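Local coordinates for protein similar to metal-dependent hydrolase (Staphylococcus aureus subsp. aureus Mu50, PDB 3ESH) that probably hydrolyses its substrate with the help of bound metal ions, as a member of the metallo-beta-lactamase superfamily, at residues T107-D112 against D136-F141; Q180-H185 against G205-T210; G69-K74 against T151-N156; G20-G25 against T220-Y225. All coordinates share one frame; numbering follows the deposited sequence.

Contact 1: residues T107-D112 against D136-F141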
# COMPACT_ATOMS: atom_id res chain seq x y z
N THR A 107 -3.35 -0.91 25.74
CA THR A 107 -3.47 0.10 24.69
C THR A 107 -2.26 -0.09 23.78
O THR A 107 -2.36 0.08 22.57
CB THR A 107 -3.43 1.52 25.28
OG1 THR A 107 -2.12 1.79 25.78
CG2 THR A 107 -4.42 1.64 26.41
N HIS A 108 -1.13 -0.43 24.39
CA HIS A 108 0.12 -0.70 23.69
C HIS A 108 1.13 -1.32 24.66
O HIS A 108 0.92 -1.27 25.86
CB HIS A 108 0.66 0.56 23.00
CG HIS A 108 1.00 1.68 23.94
ND1 HIS A 108 0.10 2.19 24.84
CD2 HIS A 108 2.12 2.43 24.05
CE1 HIS A 108 0.64 3.21 25.47
NE2 HIS A 108 1.87 3.38 25.01
N MSE A 109 2.20 -1.90 24.15
CA MSE A 109 3.19 -2.61 24.97
C MSE A 109 4.48 -1.89 25.40
O MSE A 109 5.46 -2.54 25.77
CB MSE A 109 3.56 -3.93 24.28
CG MSE A 109 2.42 -4.91 24.16
SE MSE A 109 1.76 -5.61 25.89
CE MSE A 109 3.45 -6.40 26.42
N HIS A 110 4.47 -0.56 25.36
CA HIS A 110 5.65 0.19 25.80
C HIS A 110 5.89 -0.13 27.29
O HIS A 110 4.96 -0.54 28.00
CB HIS A 110 5.40 1.69 25.57
CG HIS A 110 5.49 2.08 24.13
ND1 HIS A 110 5.14 3.34 23.67
CD2 HIS A 110 5.91 1.40 23.04
CE1 HIS A 110 5.34 3.40 22.37
NE2 HIS A 110 5.81 2.24 21.96
N PHE A 111 7.12 0.04 27.77
CA PHE A 111 7.44 -0.32 29.15
C PHE A 111 6.61 0.42 30.20
O PHE A 111 6.23 -0.17 31.21
CB PHE A 111 8.93 -0.10 29.44
CG PHE A 111 9.28 1.30 29.81
CD1 PHE A 111 9.59 2.25 28.84
CD2 PHE A 111 9.30 1.69 31.15
CE1 PHE A 111 9.91 3.56 29.19
CE2 PHE A 111 9.62 3.00 31.52
CZ PHE A 111 9.93 3.94 30.53
N ASP A 112 6.33 1.69 29.97
CA ASP A 112 5.54 2.46 30.92
C ASP A 112 4.14 1.88 31.10
O ASP A 112 3.42 2.24 32.03
CB ASP A 112 5.47 3.94 30.49
CG ASP A 112 5.14 4.12 29.00
OD1 ASP A 112 5.82 3.49 28.16
OD2 ASP A 112 4.21 4.91 28.68
N ASP A 136 -0.63 -6.48 15.65
CA ASP A 136 0.61 -5.88 15.14
C ASP A 136 1.43 -5.28 16.28
O ASP A 136 2.67 -5.27 16.22
CB ASP A 136 0.30 -4.81 14.09
CG ASP A 136 -0.44 -5.38 12.91
OD1 ASP A 136 0.11 -6.27 12.24
OD2 ASP A 136 -1.57 -4.96 12.65
N GLU A 137 0.74 -4.78 17.30
CA GLU A 137 1.41 -4.20 18.47
C GLU A 137 2.25 -5.32 19.07
O GLU A 137 3.44 -5.13 19.34
CB GLU A 137 0.37 -3.73 19.50
CG GLU A 137 0.96 -3.18 20.80
CD GLU A 137 1.76 -1.89 20.59
OE1 GLU A 137 1.29 -1.04 19.79
OE2 GLU A 137 2.84 -1.71 21.22
N TRP A 138 1.62 -6.47 19.26
CA TRP A 138 2.28 -7.64 19.83
C TRP A 138 3.49 -8.09 19.00
O TRP A 138 4.56 -8.39 19.54
CB TRP A 138 1.27 -8.77 19.97
CG TRP A 138 1.86 -10.01 20.48
CD1 TRP A 138 2.14 -11.14 19.76
CD2 TRP A 138 2.37 -10.25 21.80
NE1 TRP A 138 2.80 -12.06 20.55
CE2 TRP A 138 2.95 -11.53 21.81
CE3 TRP A 138 2.39 -9.49 22.99
CZ2 TRP A 138 3.56 -12.07 22.94
CZ3 TRP A 138 2.99 -10.03 24.12
CH2 TRP A 138 3.57 -11.31 24.09
N HIS A 139 3.30 -8.12 17.68
CA HIS A 139 4.36 -8.52 16.74
C HIS A 139 5.59 -7.64 16.88
O HIS A 139 6.73 -8.12 16.85
CB HIS A 139 3.88 -8.44 15.29
CG HIS A 139 2.93 -9.53 14.89
ND1 HIS A 139 2.31 -9.57 13.66
CD2 HIS A 139 2.52 -10.64 15.56
CE1 HIS A 139 1.55 -10.65 13.58
NE2 HIS A 139 1.66 -11.31 14.72
N GLU A 140 5.38 -6.33 17.02
CA GLU A 140 6.51 -5.44 17.16
C GLU A 140 7.09 -5.56 18.57
O GLU A 140 8.29 -5.42 18.78
CB GLU A 140 6.13 -3.99 16.84
CG GLU A 140 7.28 -3.03 17.10
CD GLU A 140 7.08 -1.64 16.51
OE1 GLU A 140 5.91 -1.22 16.35
OE2 GLU A 140 8.09 -0.97 16.23
N PHE A 141 6.22 -5.82 19.54
CA PHE A 141 6.67 -5.95 20.91
C PHE A 141 7.74 -7.04 21.04
O PHE A 141 8.72 -6.87 21.76
CB PHE A 141 5.49 -6.28 21.82
CG PHE A 141 5.91 -6.77 23.17
CD1 PHE A 141 6.59 -5.93 24.04
CD2 PHE A 141 5.65 -8.09 23.56
CE1 PHE A 141 7.02 -6.39 25.28
CE2 PHE A 141 6.07 -8.56 24.80
CZ PHE A 141 6.76 -7.71 25.67
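The loop at H108 and M109 runs past the helix 135-142, and the CA atoms of M109 and F141 come within 6.3 Å of each other. E137 supplies the polar link. Its OE2 accepts the backbone N-H of M109 at 3.0 Å between N and OE2, and the bond is almost straight at 173°. The N-H comes from above the carboxylate plane, 54° out of it. A bend at chi2 (65°) places CD of E137 against H108 CB, 3.6 Å away. The same OE2 accepts Y152 OH, and OE1 bonds S186 OG. A buried carboxylate is thus satisfied at both oxygens. The apolar part belongs to M109, a selenomethionine. Its chain folds at chi2 and chi3, and CE sits over the centre of the F141 ring, 3.6 Å from the centroid, in a CH-pi contact. SE of M109 lies 5.1 Å from the F141 centroid, a Met-aromatic contact. The same CE meets the edge of W138 at CZ3, 4.3 Å away. H108, H110, D112 and H113 spell the HxHxDH motif of the metallo-beta-lactamase superfamily. E137 therefore grips the backbone between two histidines that are probably metal ligands, as in relatives. M109 and W138 both pack on V133 of strand 130-134, W138 reaches strand 164-167, and M109 also touches A114 of helix 111-114.

Contact 2: residues Q180-H185 against G205-T210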
# COMPACT_ATOMS: atom_id res chain seq x y z
N GLN A 180 -10.26 -0.59 20.06
CA GLN A 180 -10.18 -0.17 18.67
C GLN A 180 -8.79 0.31 18.21
O GLN A 180 -8.24 1.28 18.74
CB GLN A 180 -11.22 0.92 18.42
CG GLN A 180 -11.28 1.42 17.01
CD GLN A 180 -12.34 2.49 16.84
OE1 GLN A 180 -12.28 3.30 15.91
NE2 GLN A 180 -13.34 2.49 17.73
N HIS A 181 -8.25 -0.37 17.22
CA HIS A 181 -6.93 -0.07 16.66
C HIS A 181 -6.86 1.37 16.16
O HIS A 181 -7.58 1.74 15.24
CB HIS A 181 -6.64 -1.04 15.50
CG HIS A 181 -5.28 -0.88 14.89
ND1 HIS A 181 -4.16 -0.62 15.64
CD2 HIS A 181 -4.87 -1.03 13.61
CE1 HIS A 181 -3.10 -0.62 14.85
NE2 HIS A 181 -3.50 -0.87 13.61
N SER A 182 -6.00 2.19 16.75
CA SER A 182 -5.88 3.58 16.33
C SER A 182 -4.58 3.85 15.60
O SER A 182 -4.56 4.61 14.64
CB SER A 182 -5.97 4.53 17.53
OG SER A 182 -4.75 4.63 18.22
N GLY A 183 -3.50 3.24 16.05
CA GLY A 183 -2.22 3.48 15.43
C GLY A 183 -1.76 4.84 15.87
O GLY A 183 -2.31 5.41 16.80
N GLY A 184 -0.74 5.38 15.21
CA GLY A 184 -0.27 6.71 15.59
C GLY A 184 0.88 6.67 16.55
O GLY A 184 2.04 6.66 16.13
N HIS A 185 0.59 6.67 17.85
CA HIS A 185 1.65 6.62 18.86
C HIS A 185 2.46 5.36 18.63
O HIS A 185 3.68 5.34 18.79
CB HIS A 185 1.04 6.54 20.26
CG HIS A 185 2.05 6.41 21.35
ND1 HIS A 185 2.79 7.48 21.80
CD2 HIS A 185 2.48 5.34 22.06
CE1 HIS A 185 3.62 7.08 22.74
NE2 HIS A 185 3.45 5.78 22.92
N GLY A 205 -5.51 6.27 25.42
CA GLY A 205 -4.11 5.92 25.59
C GLY A 205 -3.14 7.05 25.28
O GLY A 205 -3.43 8.21 25.53
N ASP A 206 -1.98 6.71 24.72
CA ASP A 206 -0.97 7.72 24.43
C ASP A 206 -1.22 8.58 23.19
O ASP A 206 -0.32 9.24 22.69
CB ASP A 206 0.41 7.06 24.34
CG ASP A 206 0.96 6.70 25.71
OD1 ASP A 206 0.36 7.11 26.72
OD2 ASP A 206 2.00 6.00 25.78
N ILE A 207 -2.46 8.56 22.71
CA ILE A 207 -2.84 9.37 21.57
C ILE A 207 -3.52 10.62 22.16
O ILE A 207 -3.85 11.57 21.45
CB ILE A 207 -3.76 8.55 20.60
CG1 ILE A 207 -3.21 8.64 19.18
CG2 ILE A 207 -5.18 9.08 20.60
CD1 ILE A 207 -1.76 8.26 19.08
N PHE A 208 -3.70 10.61 23.48
CA PHE A 208 -4.27 11.70 24.25
C PHE A 208 -3.78 11.44 25.68
O PHE A 208 -4.56 11.17 26.58
CB PHE A 208 -5.81 11.66 24.20
CG PHE A 208 -6.48 12.92 24.71
CD1 PHE A 208 -7.87 13.04 24.71
CD2 PHE A 208 -5.73 14.00 25.19
CE1 PHE A 208 -8.50 14.20 25.17
CE2 PHE A 208 -6.35 15.16 25.65
CZ PHE A 208 -7.74 15.26 25.64
N PRO A 209 -2.45 11.51 25.88
CA PRO A 209 -1.75 11.27 27.15
C PRO A 209 -2.28 12.02 28.36
O PRO A 209 -2.62 11.41 29.38
CB PRO A 209 -0.31 11.66 26.84
CG PRO A 209 -0.21 11.53 25.36
CD PRO A 209 -1.52 12.09 24.90
N THR A 210 -2.32 13.33 28.25
CA THR A 210 -2.79 14.19 29.33
C THR A 210 -3.74 15.24 28.78
O THR A 210 -3.86 15.40 27.57
CB THR A 210 -1.61 14.93 30.00
OG1 THR A 210 -1.08 15.92 29.10
CG2 THR A 210 -0.51 13.96 30.35
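H185 and D206 meet in what looks like the metal site of a metallo-beta-lactamase fold. With H110 they form a cluster of possible metal ligands; no metal is modelled there. In relatives the equivalent histidine binds metal and the aspartate bridges two metals, so the same roles are likely here. CB of D206 stands over the centre of the H185 ring, 3.4 Å from its centroid and 3° off the normal. The D206 carboxylate plane is turned 76° from the ring. Its OD2 approaches H185 NE2 to 3.2 Å, but the angle is too poor for a hydrogen bond. OD2 has a weak bond from H108 NE2 instead. I207 packs beside H185. Its CD1 lies only 3.1 Å from H185 N and 3.5 Å from H185 CB, so the packing is tight. Its chi1 of -129° is not staggered.

The second shell fixes the ring from the other nitrogen: H185 ND1 is hydrogen-bonded to D223 OD1. The loop before H185 turns through two glycines, G183 and G184, both with positive phi. I207 CD1 packs close to this backbone, 3.7 Å from G183 O and 4.0 Å from G184 C, where a glycine has no CB. G183 O accepts a weak bond from H185 N. S182 is tied to H189 through its backbone, and its OG is bonded to H189 ND1. That OG donates to G183 O at 2.9 Å, in the carbonyl plane and on a lone pair.

Contact 3: residues G69-K74 against T151-N156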
# COMPACT_ATOMS: atom_id res chain seq x y z
N GLY A 69 10.20 -4.38 41.09
CA GLY A 69 11.45 -5.07 40.82
C GLY A 69 11.76 -5.31 39.34
O GLY A 69 12.75 -5.96 39.03
N LYS A 70 10.94 -4.78 38.44
CA LYS A 70 11.14 -4.95 36.99
C LYS A 70 12.20 -4.03 36.38
O LYS A 70 13.06 -4.49 35.62
CB LYS A 70 9.81 -4.76 36.26
CG LYS A 70 8.78 -5.84 36.57
CD LYS A 70 9.26 -7.22 36.11
CE LYS A 70 9.36 -7.31 34.59
NZ LYS A 70 8.05 -7.63 33.98
N LEU A 71 12.12 -2.74 36.70
CA LEU A 71 13.08 -1.78 36.19
C LEU A 71 14.35 -1.92 37.01
O LEU A 71 14.28 -2.18 38.21
CB LEU A 71 12.54 -0.34 36.32
CG LEU A 71 11.58 0.21 35.25
CD1 LEU A 71 10.39 -0.69 35.10
CD2 LEU A 71 11.14 1.61 35.63
N SER A 72 15.50 -1.76 36.38
CA SER A 72 16.75 -1.86 37.09
C SER A 72 16.95 -0.57 37.89
O SER A 72 16.09 0.31 37.91
CB SER A 72 17.91 -2.02 36.11
OG SER A 72 18.30 -0.76 35.60
N GLU A 73 18.09 -0.48 38.56
CA GLU A 73 18.41 0.69 39.36
C GLU A 73 18.72 1.84 38.43
O GLU A 73 18.36 2.99 38.69
CB GLU A 73 19.62 0.39 40.24
CG GLU A 73 19.45 0.72 41.72
CD GLU A 73 18.15 0.18 42.30
OE1 GLU A 73 17.72 -0.93 41.91
OE2 GLU A 73 17.56 0.87 43.16
N LYS A 74 19.38 1.53 37.32
CA LYS A 74 19.74 2.53 36.34
C LYS A 74 18.50 3.06 35.63
O LYS A 74 18.41 4.24 35.30
CB LYS A 74 20.71 1.95 35.32
CG LYS A 74 21.31 2.98 34.39
CD LYS A 74 22.37 2.35 33.50
CE LYS A 74 23.02 3.38 32.59
NZ LYS A 74 24.10 2.76 31.78
N THR A 151 11.79 0.82 24.23
CA THR A 151 10.63 0.65 25.12
C THR A 151 10.01 -0.75 25.12
O THR A 151 9.34 -1.13 26.07
CB THR A 151 9.50 1.70 24.87
OG1 THR A 151 9.20 1.78 23.47
CG2 THR A 151 9.93 3.05 25.38
N TYR A 152 10.24 -1.52 24.06
CA TYR A 152 9.74 -2.89 24.00
C TYR A 152 10.87 -3.75 24.55
O TYR A 152 11.89 -3.91 23.89
CB TYR A 152 9.45 -3.32 22.58
CG TYR A 152 8.27 -2.61 21.95
CD1 TYR A 152 7.06 -2.50 22.63
CD2 TYR A 152 8.34 -2.12 20.65
CE1 TYR A 152 5.96 -1.92 22.03
CE2 TYR A 152 7.23 -1.54 20.04
CZ TYR A 152 6.04 -1.44 20.74
OH TYR A 152 4.95 -0.83 20.16
N TRP A 153 10.70 -4.28 25.76
CA TRP A 153 11.74 -5.07 26.40
C TRP A 153 11.43 -6.54 26.53
O TRP A 153 10.31 -6.89 26.91
CB TRP A 153 12.02 -4.55 27.82
CG TRP A 153 12.21 -3.06 27.95
CD1 TRP A 153 12.65 -2.19 27.00
CD2 TRP A 153 12.08 -2.30 29.15
NE1 TRP A 153 12.82 -0.95 27.53
CE2 TRP A 153 12.48 -0.98 28.86
CE3 TRP A 153 11.67 -2.61 30.46
CZ2 TRP A 153 12.49 0.04 29.82
CZ3 TRP A 153 11.68 -1.60 31.41
CH2 TRP A 153 12.09 -0.29 31.08
N ASP A 154 12.42 -7.38 26.21
CA ASP A 154 12.28 -8.84 26.32
C ASP A 154 11.95 -9.11 27.78
O ASP A 154 11.15 -9.99 28.11
CB ASP A 154 13.61 -9.54 26.00
CG ASP A 154 13.94 -9.52 24.52
OD1 ASP A 154 15.13 -9.69 24.17
OD2 ASP A 154 13.01 -9.35 23.71
N LYS A 155 12.58 -8.32 28.64
CA LYS A 155 12.41 -8.42 30.07
C LYS A 155 10.94 -8.38 30.51
O LYS A 155 10.62 -8.75 31.63
CB LYS A 155 13.19 -7.30 30.73
CG LYS A 155 13.18 -7.31 32.23
CD LYS A 155 14.26 -6.40 32.79
CE LYS A 155 14.02 -4.94 32.46
NZ LYS A 155 15.01 -4.09 33.18
N ASN A 156 10.06 -7.95 29.61
CA ASN A 156 8.63 -7.84 29.89
C ASN A 156 7.78 -8.99 29.34
O ASN A 156 6.55 -8.91 29.36
CB ASN A 156 8.07 -6.52 29.33
CG ASN A 156 8.52 -5.30 30.14
OD1 ASN A 156 8.36 -4.17 29.70
ND2 ASN A 156 9.07 -5.53 31.33
O HOH W 1 6.37 -7.31 31.98
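K70 and K155 carry most of this contact, one buried and the other exposed. On the tight side the K70 chain bends at chi2, chi3 and chi4 and folds against the turn at K155 and N156. Its CE lies 3.5 Å from K155 O. Its NZ passes N156 ND2 at the same 3.5 Å. The ammonium is held elsewhere, by T118 OG1 and A115 O. A water 2.6 Å from K70 NZ accepts from it and can donate to N156 O at 3.1 Å, one of several acceptors in reach. L71 closes the inner part. Its CD1 touches the edge of the W153 ring at CZ3, 4.0 Å away, and the two side chains cross at about a right angle.

The solvent side is looser. K155 reaches over from its exposed position and donates from NZ to K70 O at 3.1 Å. The nitrogen approaches in the carbonyl plane, with a C=O...N angle of 149°. The same NZ bonds Q75 OE1. This is structural packing: it ties the start of helix 73-78, which S72 caps, to the loop between helix 135-142 and strand 164-167. W153 then stacks on F111 of helix 111-114, and N156 rests on F141 of helix 135-142.

Contact 4: residues G20-G25 against T220-Y225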
# COMPACT_ATOMS: atom_id res chain seq x y z
N GLY A 20 9.90 16.74 28.85
CA GLY A 20 8.77 17.47 28.31
C GLY A 20 8.84 17.69 26.80
O GLY A 20 7.85 17.51 26.09
N GLY A 21 10.02 18.07 26.32
CA GLY A 21 10.16 18.30 24.90
C GLY A 21 9.75 17.10 24.07
O GLY A 21 9.18 17.25 22.99
N ALA A 22 10.05 15.91 24.57
CA ALA A 22 9.72 14.69 23.85
C ALA A 22 8.23 14.37 23.95
O ALA A 22 7.64 13.76 23.03
CB ALA A 22 10.55 13.52 24.38
N MSE A 23 7.63 14.77 25.06
CA MSE A 23 6.20 14.52 25.27
C MSE A 23 5.32 15.52 24.54
O MSE A 23 4.11 15.33 24.46
CB MSE A 23 5.85 14.53 26.76
CG MSE A 23 6.37 13.37 27.54
SE MSE A 23 5.52 11.68 27.04
CE MSE A 23 3.75 12.11 27.58
N PHE A 24 5.91 16.60 24.01
CA PHE A 24 5.11 17.62 23.32
C PHE A 24 5.56 17.92 21.90
O PHE A 24 5.01 18.79 21.23
CB PHE A 24 5.08 18.91 24.15
CG PHE A 24 4.19 18.83 25.35
CD1 PHE A 24 4.73 18.71 26.63
CD2 PHE A 24 2.81 18.87 25.21
CE1 PHE A 24 3.90 18.63 27.74
CE2 PHE A 24 1.97 18.78 26.31
CZ PHE A 24 2.51 18.66 27.58
N GLY A 25 6.55 17.17 21.45
CA GLY A 25 7.05 17.30 20.10
C GLY A 25 7.31 18.71 19.60
O GLY A 25 8.17 19.41 20.10
N THR A 220 3.04 13.67 21.02
CA THR A 220 4.38 13.43 21.52
C THR A 220 5.34 13.09 20.38
O THR A 220 4.91 12.66 19.29
CB THR A 220 4.43 12.26 22.53
OG1 THR A 220 4.50 11.02 21.81
CG2 THR A 220 3.18 12.26 23.40
N ALA A 221 6.64 13.28 20.62
CA ALA A 221 7.64 12.96 19.62
C ALA A 221 7.84 11.43 19.58
O ALA A 221 8.46 10.90 18.66
CB ALA A 221 8.94 13.64 19.95
N TYR A 222 7.31 10.75 20.60
CA TYR A 222 7.40 9.29 20.70
C TYR A 222 6.55 8.62 19.63
O TYR A 222 6.84 7.50 19.21
CB TYR A 222 6.93 8.80 22.07
CG TYR A 222 7.83 9.19 23.22
CD1 TYR A 222 9.15 8.76 23.28
CD2 TYR A 222 7.36 10.00 24.25
CE1 TYR A 222 9.99 9.14 24.33
CE2 TYR A 222 8.19 10.38 25.31
CZ TYR A 222 9.50 9.94 25.34
OH TYR A 222 10.33 10.32 26.37
N ASP A 223 5.50 9.32 19.21
CA ASP A 223 4.59 8.79 18.20
C ASP A 223 5.38 8.40 16.95
O ASP A 223 6.03 9.24 16.35
CB ASP A 223 3.52 9.83 17.86
CG ASP A 223 2.51 10.02 18.99
OD1 ASP A 223 2.91 9.95 20.16
OD2 ASP A 223 1.32 10.26 18.71
N ASP A 224 5.31 7.12 16.59
CA ASP A 224 6.03 6.66 15.41
C ASP A 224 5.39 7.15 14.12
O ASP A 224 6.06 7.31 13.11
CB ASP A 224 6.15 5.13 15.42
CG ASP A 224 7.02 4.62 16.57
OD1 ASP A 224 7.86 5.40 17.08
OD2 ASP A 224 6.88 3.44 16.96
N TYR A 225 4.08 7.39 14.16
CA TYR A 225 3.35 7.88 12.99
C TYR A 225 2.46 9.07 13.38
O TYR A 225 1.23 8.97 13.39
CB TYR A 225 2.51 6.77 12.38
CG TYR A 225 3.32 5.54 12.05
CD1 TYR A 225 3.54 4.55 13.01
CD2 TYR A 225 3.93 5.39 10.80
CE1 TYR A 225 4.34 3.45 12.74
CE2 TYR A 225 4.73 4.30 10.52
CZ TYR A 225 4.94 3.32 11.50
OH TYR A 225 5.76 2.23 11.23
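In both M23 and Y222, CG is anti to the carbonyl carbon (chi1 -71° and -68°), beside the backbone N. In M23, a selenomethionine, a bend at chi2 then brings SE round to the Y222 ring. SE meets that ring at its edge and in its plane, 3.4 Å from CE2, a Met-aromatic contact. A22 CB adds an oblique touch, 3.8 Å from Y222 OH. V26 of the third subunit packs on A22 and Y222. T220 has OG1 in the crowded position between its backbone N and carbonyl carbon. This rotation puts OG1 on D223 OD1 and CG2 on M23 O.

The backbones are joined by one hydrogen bond. A221 N donates to A22 O at 2.7 Å. A carbonyl of helix 20-24 thus finds its partner in the loop. M23 O takes a CA-H...O contact from T220 CA at 3.5 Å and packs against T220 CG2. Its hydrogen bond comes from H213 NE2. G25, with positive phi, breaks the helical backbone angles.

Within its own loop T220 OG1 donates to D223 OD1 at 2.5 Å, on the anti side of the carboxylate and 32° out of its plane. Because D223 holds H185, T220 lies one step further behind the probable metal site. D223 OD2 also bonds S229 OG of helix 226-242.

The contact joins helix 20-24, which follows strand 15-19, to the loop that leads into helix 226-242. M23 and Y222 both rest on M18 of that strand.

Overall arrangement
The first segment of contact 4 comes first along the chain and its second segment last, so the other three contacts are nested within it. Contact 1 is nested in contact 3, and contact 2 follows both. Contact 1 joins a loop after strand 103-105 to the helix after strand 130-134 of one mixed sheet. Contact 2 belongs to loops after strands 177-181 and 199-203 of the other. Their centres are 12 Å apart and they meet at the probable metal site, at the edge of the sandwich, where loops from both sheets meet. Contact 4 also lies 12 Å from contact 2, centre to centre, and touches it, D223 OD1 bonding H185 ND1. Contact 3 is more peripheral, 22 Å from contact 2 between centres, and touches contact 1, not contact 2.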